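Local atomic coordinates of nigritoxine (Vibrio nigripulchritudo, PDB entry 5M41), a protein that acts as a bacterial toxin against crustaceans and insects. Residues 626-631 and 638-643; 607-612 and 616-621; 507-512 and 541-546; 674-679 and 683-688. All blocks are in the same frame, centred on the assembly; numbering follows the deposited sequence.

Interaction 1: residues 626-631 and 638-643; sequences MEWLVR and NDFDLK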
# COMPACT_ATOMS: atom_id res chain seq x y z
N MET A 626 -14.92 -11.80 -8.36
CA MET A 626 -16.18 -11.15 -8.05
C MET A 626 -17.32 -11.66 -8.96
O MET A 626 -18.42 -12.00 -8.49
CB MET A 626 -15.99 -9.64 -8.21
CG MET A 626 -17.09 -8.78 -7.64
SD MET A 626 -16.57 -7.06 -7.51
CE MET A 626 -15.28 -7.21 -6.31
N GLU A 627 -17.04 -11.70 -10.26
CA GLU A 627 -17.99 -12.21 -11.23
C GLU A 627 -18.26 -13.69 -10.92
O GLU A 627 -19.41 -14.14 -10.95
CB GLU A 627 -17.47 -12.02 -12.67
CG GLU A 627 -17.46 -10.56 -13.13
CD GLU A 627 -16.96 -10.36 -14.56
OE1 GLU A 627 -16.33 -11.25 -15.14
OE2 GLU A 627 -17.18 -9.27 -15.11
N TRP A 628 -17.20 -14.43 -10.57
CA TRP A 628 -17.36 -15.85 -10.31
C TRP A 628 -18.31 -16.10 -9.17
O TRP A 628 -19.17 -16.99 -9.25
CB TRP A 628 -16.01 -16.55 -10.11
CG TRP A 628 -16.11 -18.07 -10.07
CD1 TRP A 628 -15.82 -18.97 -11.09
CD2 TRP A 628 -16.58 -18.90 -8.95
NE1 TRP A 628 -16.05 -20.27 -10.67
CE2 TRP A 628 -16.52 -20.28 -9.41
CE3 TRP A 628 -17.03 -18.63 -7.66
CZ2 TRP A 628 -16.89 -21.35 -8.60
CZ3 TRP A 628 -17.40 -19.71 -6.84
CH2 TRP A 628 -17.34 -21.03 -7.31
N LEU A 629 -18.19 -15.32 -8.10
CA LEU A 629 -18.99 -15.52 -6.88
C LEU A 629 -20.46 -15.11 -7.05
O LEU A 629 -21.36 -15.79 -6.54
CB LEU A 629 -18.37 -14.76 -5.70
CG LEU A 629 -17.04 -15.37 -5.20
CD1 LEU A 629 -16.25 -14.40 -4.31
CD2 LEU A 629 -17.31 -16.70 -4.48
N VAL A 630 -20.69 -14.01 -7.75
CA VAL A 630 -22.04 -13.59 -8.07
C VAL A 630 -22.68 -14.67 -8.95
O VAL A 630 -23.80 -15.07 -8.70
CB VAL A 630 -22.05 -12.20 -8.77
CG1 VAL A 630 -23.41 -11.90 -9.39
CG2 VAL A 630 -21.67 -11.11 -7.76
N ARG A 631 -21.94 -15.16 -9.94
CA ARG A 631 -22.48 -16.16 -10.87
C ARG A 631 -22.77 -17.51 -10.19
O ARG A 631 -23.63 -18.26 -10.64
CB ARG A 631 -21.55 -16.33 -12.07
CG ARG A 631 -22.04 -17.28 -13.15
CD ARG A 631 -21.11 -17.28 -14.35
NE ARG A 631 -19.72 -17.53 -13.97
CZ ARG A 631 -18.72 -16.67 -14.18
NH1 ARG A 631 -18.94 -15.52 -14.78
NH2 ARG A 631 -17.49 -16.98 -13.79
N ASN A 638 -24.12 -29.36 -10.67
CA ASN A 638 -23.31 -30.08 -11.64
C ASN A 638 -22.87 -29.23 -12.84
O ASN A 638 -22.39 -29.75 -13.83
CB ASN A 638 -24.01 -31.38 -12.05
CG ASN A 638 -24.28 -32.28 -10.85
OD1 ASN A 638 -23.47 -32.36 -9.91
ND2 ASN A 638 -25.42 -32.97 -10.87
N ASP A 639 -23.00 -27.91 -12.71
CA ASP A 639 -22.65 -26.99 -13.81
C ASP A 639 -21.44 -26.10 -13.52
O ASP A 639 -21.22 -25.11 -14.23
CB ASP A 639 -23.85 -26.11 -14.18
CG ASP A 639 -24.98 -26.89 -14.88
OD1 ASP A 639 -24.73 -27.94 -15.50
OD2 ASP A 639 -26.13 -26.43 -14.80
N PHE A 640 -20.66 -26.43 -12.48
CA PHE A 640 -19.39 -25.73 -12.21
C PHE A 640 -18.24 -26.39 -12.97
O PHE A 640 -18.39 -27.52 -13.43
CB PHE A 640 -19.09 -25.71 -10.70
CG PHE A 640 -20.06 -24.89 -9.91
CD1 PHE A 640 -19.84 -23.53 -9.72
CD2 PHE A 640 -21.19 -25.47 -9.35
CE1 PHE A 640 -20.73 -22.76 -8.99
CE2 PHE A 640 -22.10 -24.70 -8.61
CZ PHE A 640 -21.87 -23.34 -8.44
N ASP A 641 -17.11 -25.70 -13.11
CA ASP A 641 -15.94 -26.26 -13.81
C ASP A 641 -15.56 -27.64 -13.28
O ASP A 641 -15.18 -28.53 -14.04
CB ASP A 641 -14.74 -25.31 -13.70
CG ASP A 641 -13.49 -25.86 -14.41
OD1 ASP A 641 -13.45 -25.81 -15.66
OD2 ASP A 641 -12.56 -26.32 -13.72
N LEU A 642 -15.67 -27.82 -11.97
CA LEU A 642 -15.42 -29.12 -11.40
C LEU A 642 -16.74 -29.78 -11.05
O LEU A 642 -17.63 -29.14 -10.48
CB LEU A 642 -14.48 -29.03 -10.18
CG LEU A 642 -13.11 -28.43 -10.46
CD1 LEU A 642 -12.26 -28.47 -9.19
CD2 LEU A 642 -12.38 -29.13 -11.62
N LYS A 643 -16.86 -31.05 -11.43
CA LYS A 643 -18.11 -31.79 -11.27
C LYS A 643 -17.85 -33.08 -10.52
O LYS A 643 -18.71 -33.96 -10.47
CB LYS A 643 -18.71 -32.09 -12.64
CG LYS A 643 -18.66 -30.91 -13.61
CD LYS A 643 -19.42 -31.22 -14.89
CE LYS A 643 -19.97 -29.96 -15.56
NZ LYS A 643 -18.97 -28.89 -15.73
O HOH W 1 -16.92 -22.90 -12.51

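Interaction 2: residues 607-612 and 616-621; sequences LTYIEG and GDFENK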
# COMPACT_ATOMS: atom_id res chain seq x y z
N LEU A 607 -15.90 -26.94 -3.98
CA LEU A 607 -14.71 -27.59 -4.56
C LEU A 607 -14.04 -26.68 -5.60
O LEU A 607 -12.82 -26.47 -5.55
CB LEU A 607 -15.04 -28.97 -5.18
CG LEU A 607 -13.92 -29.71 -5.93
CD1 LEU A 607 -12.69 -29.92 -5.04
CD2 LEU A 607 -14.40 -31.02 -6.55
N THR A 608 -14.85 -26.15 -6.52
CA THR A 608 -14.33 -25.33 -7.62
C THR A 608 -13.71 -24.08 -7.05
O THR A 608 -12.58 -23.72 -7.42
CB THR A 608 -15.42 -24.98 -8.66
OG1 THR A 608 -15.89 -26.19 -9.27
CG2 THR A 608 -14.84 -24.08 -9.76
N TYR A 609 -14.43 -23.42 -6.16
CA TYR A 609 -13.90 -22.17 -5.61
C TYR A 609 -12.57 -22.40 -4.89
O TYR A 609 -11.61 -21.69 -5.15
CB TYR A 609 -14.92 -21.43 -4.73
CG TYR A 609 -14.34 -20.17 -4.10
CD1 TYR A 609 -14.25 -18.98 -4.83
CD2 TYR A 609 -13.86 -20.19 -2.79
CE1 TYR A 609 -13.70 -17.84 -4.26
CE2 TYR A 609 -13.31 -19.05 -2.21
CZ TYR A 609 -13.24 -17.88 -2.95
OH TYR A 609 -12.69 -16.74 -2.38
N ILE A 610 -12.51 -23.41 -4.03
CA ILE A 610 -11.32 -23.66 -3.24
C ILE A 610 -10.13 -24.07 -4.12
O ILE A 610 -9.01 -23.55 -3.93
CB ILE A 610 -11.61 -24.67 -2.10
CG1 ILE A 610 -12.56 -24.04 -1.08
CG2 ILE A 610 -10.32 -25.13 -1.41
CD1 ILE A 610 -12.02 -22.82 -0.33
N GLU A 611 -10.36 -24.95 -5.10
CA GLU A 611 -9.31 -25.32 -6.06
C GLU A 611 -8.79 -24.09 -6.80
O GLU A 611 -7.60 -23.96 -7.03
CB GLU A 611 -9.78 -26.40 -7.03
CG GLU A 611 -10.07 -27.73 -6.34
CD GLU A 611 -8.81 -28.37 -5.76
OE1 GLU A 611 -7.84 -28.52 -6.51
OE2 GLU A 611 -8.79 -28.72 -4.57
N GLY A 612 -9.68 -23.15 -7.12
CA GLY A 612 -9.28 -21.90 -7.73
C GLY A 612 -8.42 -21.07 -6.80
O GLY A 612 -7.33 -20.62 -7.17
N GLY A 616 -3.44 -19.80 -5.56
CA GLY A 616 -2.88 -18.53 -5.12
C GLY A 616 -3.21 -17.40 -6.07
O GLY A 616 -2.97 -16.24 -5.76
N ASP A 617 -3.77 -17.73 -7.24
CA ASP A 617 -4.19 -16.74 -8.23
C ASP A 617 -5.52 -17.11 -8.89
O ASP A 617 -5.56 -17.56 -10.04
CB ASP A 617 -3.08 -16.54 -9.27
CG ASP A 617 -3.33 -15.34 -10.20
OD1 ASP A 617 -4.43 -14.74 -10.18
OD2 ASP A 617 -2.40 -15.00 -10.96
N PHE A 618 -6.62 -16.89 -8.17
CA PHE A 618 -7.93 -17.25 -8.68
C PHE A 618 -8.19 -16.69 -10.07
O PHE A 618 -8.64 -17.42 -10.95
CB PHE A 618 -9.03 -16.77 -7.73
CG PHE A 618 -10.40 -17.32 -8.05
CD1 PHE A 618 -10.84 -18.49 -7.45
CD2 PHE A 618 -11.23 -16.69 -8.98
CE1 PHE A 618 -12.09 -19.00 -7.73
CE2 PHE A 618 -12.49 -17.19 -9.27
CZ PHE A 618 -12.92 -18.36 -8.64
N GLU A 619 -7.92 -15.40 -10.26
CA GLU A 619 -8.21 -14.73 -11.54
C GLU A 619 -7.56 -15.42 -12.72
O GLU A 619 -8.16 -15.53 -13.78
CB GLU A 619 -7.77 -13.26 -11.52
CG GLU A 619 -8.84 -12.32 -11.00
CD GLU A 619 -8.88 -10.99 -11.74
OE1 GLU A 619 -8.80 -9.94 -11.08
OE2 GLU A 619 -9.02 -11.00 -12.99
N ASN A 620 -6.33 -15.86 -12.53
CA ASN A 620 -5.62 -16.58 -13.58
C ASN A 620 -6.32 -17.87 -13.99
O ASN A 620 -6.37 -18.19 -15.17
CB ASN A 620 -4.18 -16.89 -13.16
CG ASN A 620 -3.44 -17.69 -14.21
OD1 ASN A 620 -3.07 -17.17 -15.26
ND2 ASN A 620 -3.24 -18.97 -13.93
N LYS A 621 -6.85 -18.59 -13.01
CA LYS A 621 -7.47 -19.89 -13.22
C LYS A 621 -8.90 -19.81 -13.73
O LYS A 621 -9.25 -20.40 -14.74
CB LYS A 621 -7.40 -20.71 -11.92
CG LYS A 621 -8.05 -22.08 -11.98
CD LYS A 621 -7.32 -23.05 -12.91
CE LYS A 621 -8.25 -24.19 -13.32
NZ LYS A 621 -7.56 -25.27 -14.10

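Interaction 3: residues 507-512 and 541-546; sequences KNITYR and RDFPYA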
# COMPACT_ATOMS: atom_id res chain seq x y z
N LYS A 507 -31.31 1.95 -3.33
CA LYS A 507 -32.14 1.05 -4.14
C LYS A 507 -32.82 0.03 -3.24
O LYS A 507 -32.22 -0.46 -2.27
CB LYS A 507 -31.29 0.31 -5.19
CG LYS A 507 -30.57 1.18 -6.20
CD LYS A 507 -30.05 0.32 -7.34
CE LYS A 507 -29.04 1.07 -8.20
NZ LYS A 507 -28.54 0.18 -9.29
N ASN A 508 -34.06 -0.29 -3.58
CA ASN A 508 -34.82 -1.33 -2.89
C ASN A 508 -34.70 -2.65 -3.64
O ASN A 508 -35.13 -2.76 -4.80
CB ASN A 508 -36.29 -0.95 -2.76
CG ASN A 508 -36.49 0.26 -1.87
OD1 ASN A 508 -35.98 0.33 -0.76
ND2 ASN A 508 -37.26 1.21 -2.36
N ILE A 509 -34.12 -3.64 -2.95
CA ILE A 509 -33.79 -4.92 -3.53
C ILE A 509 -34.60 -6.05 -2.91
O ILE A 509 -34.74 -6.13 -1.69
CB ILE A 509 -32.28 -5.23 -3.34
CG1 ILE A 509 -31.43 -4.01 -3.76
CG2 ILE A 509 -31.87 -6.49 -4.09
CD1 ILE A 509 -31.58 -3.59 -5.22
N THR A 510 -35.12 -6.92 -3.76
CA THR A 510 -35.86 -8.08 -3.30
C THR A 510 -35.35 -9.25 -4.10
O THR A 510 -35.09 -9.12 -5.30
CB THR A 510 -37.38 -7.92 -3.57
OG1 THR A 510 -37.84 -6.80 -2.81
CG2 THR A 510 -38.18 -9.17 -3.16
N TYR A 511 -35.19 -10.39 -3.43
CA TYR A 511 -34.87 -11.62 -4.13
C TYR A 511 -36.14 -12.25 -4.72
O TYR A 511 -36.90 -12.93 -4.02
CB TYR A 511 -34.18 -12.61 -3.18
CG TYR A 511 -33.04 -13.36 -3.78
CD1 TYR A 511 -32.00 -13.82 -2.96
CD2 TYR A 511 -32.96 -13.61 -5.15
CE1 TYR A 511 -30.93 -14.52 -3.48
CE2 TYR A 511 -31.87 -14.30 -5.69
CZ TYR A 511 -30.87 -14.75 -4.83
OH TYR A 511 -29.79 -15.44 -5.31
N ARG A 512 -36.35 -12.05 -6.02
CA ARG A 512 -37.62 -12.40 -6.66
C ARG A 512 -37.53 -13.60 -7.58
O ARG A 512 -36.44 -13.90 -8.09
CB ARG A 512 -38.10 -11.22 -7.49
CG ARG A 512 -38.49 -10.01 -6.70
CD ARG A 512 -38.62 -8.85 -7.66
NE ARG A 512 -39.94 -8.75 -8.25
CZ ARG A 512 -40.23 -8.86 -9.55
NH1 ARG A 512 -39.30 -9.09 -10.46
NH2 ARG A 512 -41.49 -8.72 -9.94
N ARG A 541 -35.82 -4.27 -12.18
CA ARG A 541 -34.65 -4.56 -13.01
C ARG A 541 -33.48 -5.19 -12.24
O ARG A 541 -33.30 -4.96 -11.03
CB ARG A 541 -34.19 -3.30 -13.77
CG ARG A 541 -33.64 -2.19 -12.88
CD ARG A 541 -33.59 -0.84 -13.58
NE ARG A 541 -33.53 0.23 -12.58
CZ ARG A 541 -33.95 1.48 -12.75
NH1 ARG A 541 -34.48 1.87 -13.92
NH2 ARG A 541 -33.86 2.33 -11.74
N ASP A 542 -32.69 -5.99 -12.96
CA ASP A 542 -31.46 -6.62 -12.43
C ASP A 542 -30.44 -5.59 -11.96
O ASP A 542 -30.46 -4.44 -12.40
CB ASP A 542 -30.80 -7.46 -13.53
CG ASP A 542 -31.58 -8.70 -13.87
OD1 ASP A 542 -32.42 -9.14 -13.05
OD2 ASP A 542 -31.36 -9.26 -14.96
N PHE A 543 -29.52 -6.02 -11.10
CA PHE A 543 -28.27 -5.28 -10.94
C PHE A 543 -27.61 -5.20 -12.32
O PHE A 543 -27.56 -6.19 -13.04
CB PHE A 543 -27.34 -5.95 -9.92
CG PHE A 543 -27.72 -5.70 -8.49
CD1 PHE A 543 -27.62 -4.43 -7.94
CD2 PHE A 543 -28.18 -6.72 -7.69
CE1 PHE A 543 -27.97 -4.19 -6.62
CE2 PHE A 543 -28.53 -6.49 -6.36
CZ PHE A 543 -28.43 -5.22 -5.83
N PRO A 544 -27.15 -4.00 -12.70
CA PRO A 544 -26.60 -3.86 -14.05
C PRO A 544 -25.27 -4.61 -14.23
O PRO A 544 -24.96 -5.04 -15.34
CB PRO A 544 -26.40 -2.34 -14.19
CG PRO A 544 -26.24 -1.85 -12.80
CD PRO A 544 -27.15 -2.73 -11.97
N TYR A 545 -24.51 -4.78 -13.16
CA TYR A 545 -23.28 -5.55 -13.25
C TYR A 545 -22.95 -6.29 -11.95
O TYR A 545 -23.39 -5.89 -10.86
CB TYR A 545 -22.12 -4.65 -13.76
CG TYR A 545 -21.67 -3.59 -12.78
CD1 TYR A 545 -20.47 -3.74 -12.06
CD2 TYR A 545 -22.42 -2.42 -12.56
CE1 TYR A 545 -20.03 -2.78 -11.16
CE2 TYR A 545 -21.99 -1.45 -11.66
CZ TYR A 545 -20.80 -1.64 -10.96
OH TYR A 545 -20.35 -0.70 -10.06
N ALA A 546 -22.18 -7.37 -12.07
CA ALA A 546 -21.86 -8.25 -10.93
C ALA A 546 -21.31 -7.50 -9.72
O ALA A 546 -21.68 -7.79 -8.58
CB ALA A 546 -20.89 -9.36 -11.38

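Interaction 4: residues 674-679 and 683-688; sequences VENAPT and KVKNDE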
# COMPACT_ATOMS: atom_id res chain seq x y z
N VAL A 674 -11.40 -26.32 7.71
CA VAL A 674 -11.49 -25.36 6.61
C VAL A 674 -10.83 -24.04 6.99
O VAL A 674 -10.06 -23.46 6.20
CB VAL A 674 -12.97 -25.13 6.20
CG1 VAL A 674 -13.11 -23.85 5.39
CG2 VAL A 674 -13.47 -26.32 5.41
N GLU A 675 -11.16 -23.57 8.19
CA GLU A 675 -10.64 -22.35 8.77
C GLU A 675 -9.10 -22.37 8.89
O GLU A 675 -8.44 -21.39 8.59
CB GLU A 675 -11.24 -22.18 10.16
CG GLU A 675 -10.98 -20.84 10.82
CD GLU A 675 -11.72 -20.71 12.15
OE1 GLU A 675 -11.88 -21.74 12.84
OE2 GLU A 675 -12.14 -19.57 12.49
N ASN A 676 -8.54 -23.50 9.31
CA ASN A 676 -7.09 -23.65 9.35
C ASN A 676 -6.42 -23.74 7.97
O ASN A 676 -5.23 -23.47 7.87
CB ASN A 676 -6.69 -24.86 10.18
CG ASN A 676 -5.17 -25.00 10.30
OD1 ASN A 676 -4.49 -24.17 10.93
ND2 ASN A 676 -4.62 -26.04 9.67
N ALA A 677 -7.15 -24.13 6.92
CA ALA A 677 -6.55 -24.19 5.57
C ALA A 677 -5.18 -24.95 5.56
O ALA A 677 -4.17 -24.40 5.10
CB ALA A 677 -6.36 -22.77 5.03
N PRO A 678 -5.13 -26.18 6.09
CA PRO A 678 -3.82 -26.85 6.15
C PRO A 678 -3.41 -27.45 4.82
O PRO A 678 -4.23 -27.54 3.88
CB PRO A 678 -4.06 -27.97 7.15
CG PRO A 678 -5.51 -28.31 6.95
CD PRO A 678 -6.20 -27.00 6.67
N THR A 679 -2.14 -27.83 4.75
CA THR A 679 -1.58 -28.62 3.66
C THR A 679 -1.90 -27.98 2.31
O THR A 679 -1.59 -26.81 2.13
CB THR A 679 -1.97 -30.11 3.77
OG1 THR A 679 -3.39 -30.23 3.65
CG2 THR A 679 -1.60 -30.63 5.13
N LYS A 683 -2.66 -21.75 0.71
CA LYS A 683 -2.74 -20.44 0.03
C LYS A 683 -4.09 -19.73 0.18
O LYS A 683 -4.14 -18.50 0.08
CB LYS A 683 -2.36 -20.56 -1.43
CG LYS A 683 -0.87 -20.75 -1.66
CD LYS A 683 -0.57 -20.86 -3.14
CE LYS A 683 0.92 -21.02 -3.37
NZ LYS A 683 1.19 -21.27 -4.81
N VAL A 684 -5.16 -20.48 0.41
CA VAL A 684 -6.50 -19.90 0.62
C VAL A 684 -6.43 -18.93 1.80
O VAL A 684 -7.08 -17.88 1.81
CB VAL A 684 -7.58 -20.99 0.86
CG1 VAL A 684 -8.97 -20.38 1.07
CG2 VAL A 684 -7.61 -21.97 -0.29
N LYS A 685 -5.59 -19.27 2.77
CA LYS A 685 -5.40 -18.46 3.98
C LYS A 685 -4.80 -17.07 3.72
O LYS A 685 -4.94 -16.19 4.56
CB LYS A 685 -4.54 -19.23 4.97
CG LYS A 685 -5.03 -19.14 6.41
CD LYS A 685 -4.09 -19.93 7.32
CE LYS A 685 -4.71 -20.17 8.69
NZ LYS A 685 -3.84 -21.04 9.54
N ASN A 686 -4.13 -16.88 2.58
CA ASN A 686 -3.66 -15.55 2.15
C ASN A 686 -4.79 -14.55 1.97
O ASN A 686 -4.59 -13.33 2.13
CB ASN A 686 -2.91 -15.63 0.82
CG ASN A 686 -1.59 -16.38 0.93
OD1 ASN A 686 -1.06 -16.58 2.01
ND2 ASN A 686 -1.05 -16.79 -0.22
N ASP A 687 -5.98 -15.04 1.62
CA ASP A 687 -7.15 -14.17 1.53
C ASP A 687 -8.05 -14.39 2.76
O ASP A 687 -9.04 -15.14 2.71
CB ASP A 687 -7.89 -14.42 0.22
CG ASP A 687 -9.01 -13.43 -0.05
OD1 ASP A 687 -9.43 -12.65 0.83
OD2 ASP A 687 -9.51 -13.45 -1.20
N GLU A 688 -7.69 -13.73 3.86
CA GLU A 688 -8.42 -13.85 5.11
C GLU A 688 -9.86 -13.37 5.01
O GLU A 688 -10.76 -13.92 5.67
CB GLU A 688 -7.72 -13.03 6.20
CG GLU A 688 -6.56 -13.74 6.86
CD GLU A 688 -5.93 -12.89 7.95
OE1 GLU A 688 -5.39 -11.80 7.63
OE2 GLU A 688 -5.99 -13.31 9.13

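Interaction 1: residues 626-631 and 638-643
W628 and F640 meet through the far side of the indole and one flank of the phenyl ring: W628 CZ2 lies 3.8 Å from F640 CD1 and 4.1 Å from F640 CE1. With the six-membered ring of W628 and the F640 ring inclined at 39° and their centroids 5.8 Å apart, the pair meets obliquely. Both residues are buried, and carbon-to-carbon packing is what joins helix 625-632 to the loop that follows it. A first torsion of -170°, which turns CG of W628 opposite the backbone N, carries the indole out from the helix.

Close to the rings, one ordered water joins the same two segments. It accepts a hydrogen bond from D641 N at 2.9 Å and a weak one from W628 NE1 at 3.3 Å, giving the indole N-H a polar partner beside the apolar contact. In the loop, K643 NZ donates to F640 O over 2.7 Å, approaching from above the carbonyl plane, and this ties the lysine end back to the residue that carries the phenyl ring. D641 OD2 is also bonded to Y622 OH.

Further out, W628 makes an edge-to-face pair with F618, while W628 and F640 both touch T608 of helix 603-614. On the helix's other contacts, M626 and V630 pack against F550 of helix 546-555, which places helix 625-632 between that helix and helix 603-614.

Interaction 2: residues 607-612 and 616-621
Aromatic packing comes first: Y609 CD1 lies 3.6 Å from F618 CE1, with ring centroids 5.4 Å apart and planes at 42°, an oblique pair. The two side chains cross at about a right angle.

Ring-to-backbone packing is the second kind. F618 CD1 sits 3.6 Å from G612 C and 3.8 Å from G612 CA, and F618 CE1 is 3.8 Å from Y609 O, which lies in the ring plane at its edge. G612, with no side chain, lets the phenyl ring approach the helix backbone this closely, as the distance to its CA attests; a methylene of K621 adds a looser contact, CG to G612 CA at 4.4 Å.

The polar bonds shape the turn. D617 is the N-cap of helix 618-621: its OD1 accepts from N620 N at 3.2 Å, while OD2 forms a salt bridge with K408. G616 leaves the preceding helix with positive phi (84°). T615 OG1 is bonded to both G612 O and D617 N, and Y609 OH to E625.

Helix 603-614 thus turns into helix 618-621 with F618 folded back on it; I610 faces helices 688-704 and 719-731, and F618 packs against E625 of helix 625-632.

Interaction 3: residues 507-512 and 541-546
The four-stranded antiparallel sheet 496-500, 505-515, 523-532 and 538-542 provides the setting: strand 505-515 is met by the chain as it leaves edge strand 538-542. These two strands are separated in the sheet by 523-532, and accordingly the nearest CA atoms, those of I509 and F543, are 9.2 Å apart, too far for strand pairing.

I509 and F543 come from opposite directions. The tip of the phenyl ring carries the contact, CZ lying 3.6 Å from I509 CD1 and 3.8 Å from I509 CG1, while F543 CE2 is 4.0 Å from I509 CG2. Both branches of the isoleucine therefore touch the ring, CG1 set beside the backbone N (chi1 -48°) and CG2 beside the carbonyl carbon, and the methyl CD1 meets the ring obliquely.

The extended chain of K507 brings its NZ to a loose van der Waals distance, 4.2 Å, from P544 CD, the lysine end reaching toward the proline ring. The ammonium itself is held by a salt bridge to E548 of helix 546-555. R541 NE, 6.0 Å from K507 NZ, has its own salt bridge to E529, which would be expected to ease the proximity of the two cations.

I509 also packs on L527 of strand 523-532 and on F552, and F543 touches E548 and E549, so helix 546-555 lies against this part of the sheet, with Y545 at the position just before its first turn.

Interaction 4: residues 674-679 and 683-688
K685 reaches back to the C-terminal end of helix 667-676, where its NZ makes two hydrogen bonds to one residue: to the backbone carbonyl N676 O at 3.3 Å and to the side-chain N676 OD1 at 3.5 Å. Both bonds are long and weak. The partial negative charge expected at a helix C-terminus would probably favour the ammonium here. K685 CE also lies near N676 O (3.4 Å). The N676 side chain is swung round by chi1 of -177° and chi2 of 68°, which turns the oxygen of its amide, rather than the nitrogen, toward the lysine.

Beneath the polar end, the lysine's inner carbons pack on A677: K685 CB lies 4.0 Å from A677 CB. A677 leaves the helix with positive phi, 48°, and its N donates to V674 O at 3.1 Å, a weak i to i-3 bond at the helix end. In the partner segment, N686 N donates to K683 O and D687 N to V684 O, bonds that close the 3-10 turn.

D687 then takes the N-cap position of helix 688-704, its OD1 accepting from A690 N, while OD2 forms a salt bridge with K613. T679 OG1 is bonded to L730 O. The contact thus spans the connection between helix 667-676 and helix 688-704, with V684 and K685 on L691 of the latter and V674 and V684 on helix 603-614.

Interaction 3 comes first along the chain, followed by interactions 2, 1 and 4, and none encloses another. Interactions 1 and 2 are the closest pair, with centres 10 Å apart; they touch through W628 CH2, packed on Y609 CB, and through a probable hydrogen bond from L642 N to T608 OG1. Interaction 2 also meets interaction 4, about 13 Å away between centres, where G616 approaches K683. Interaction 3 lies about 20 Å from interaction 1 between centres, joined to it by A546 against V630. Interactions 3 and 4 are about 32 Å apart between centres and do not touch. The four form a chain of packing in the C-terminal part, linking the four-stranded sheet to the helices beyond it.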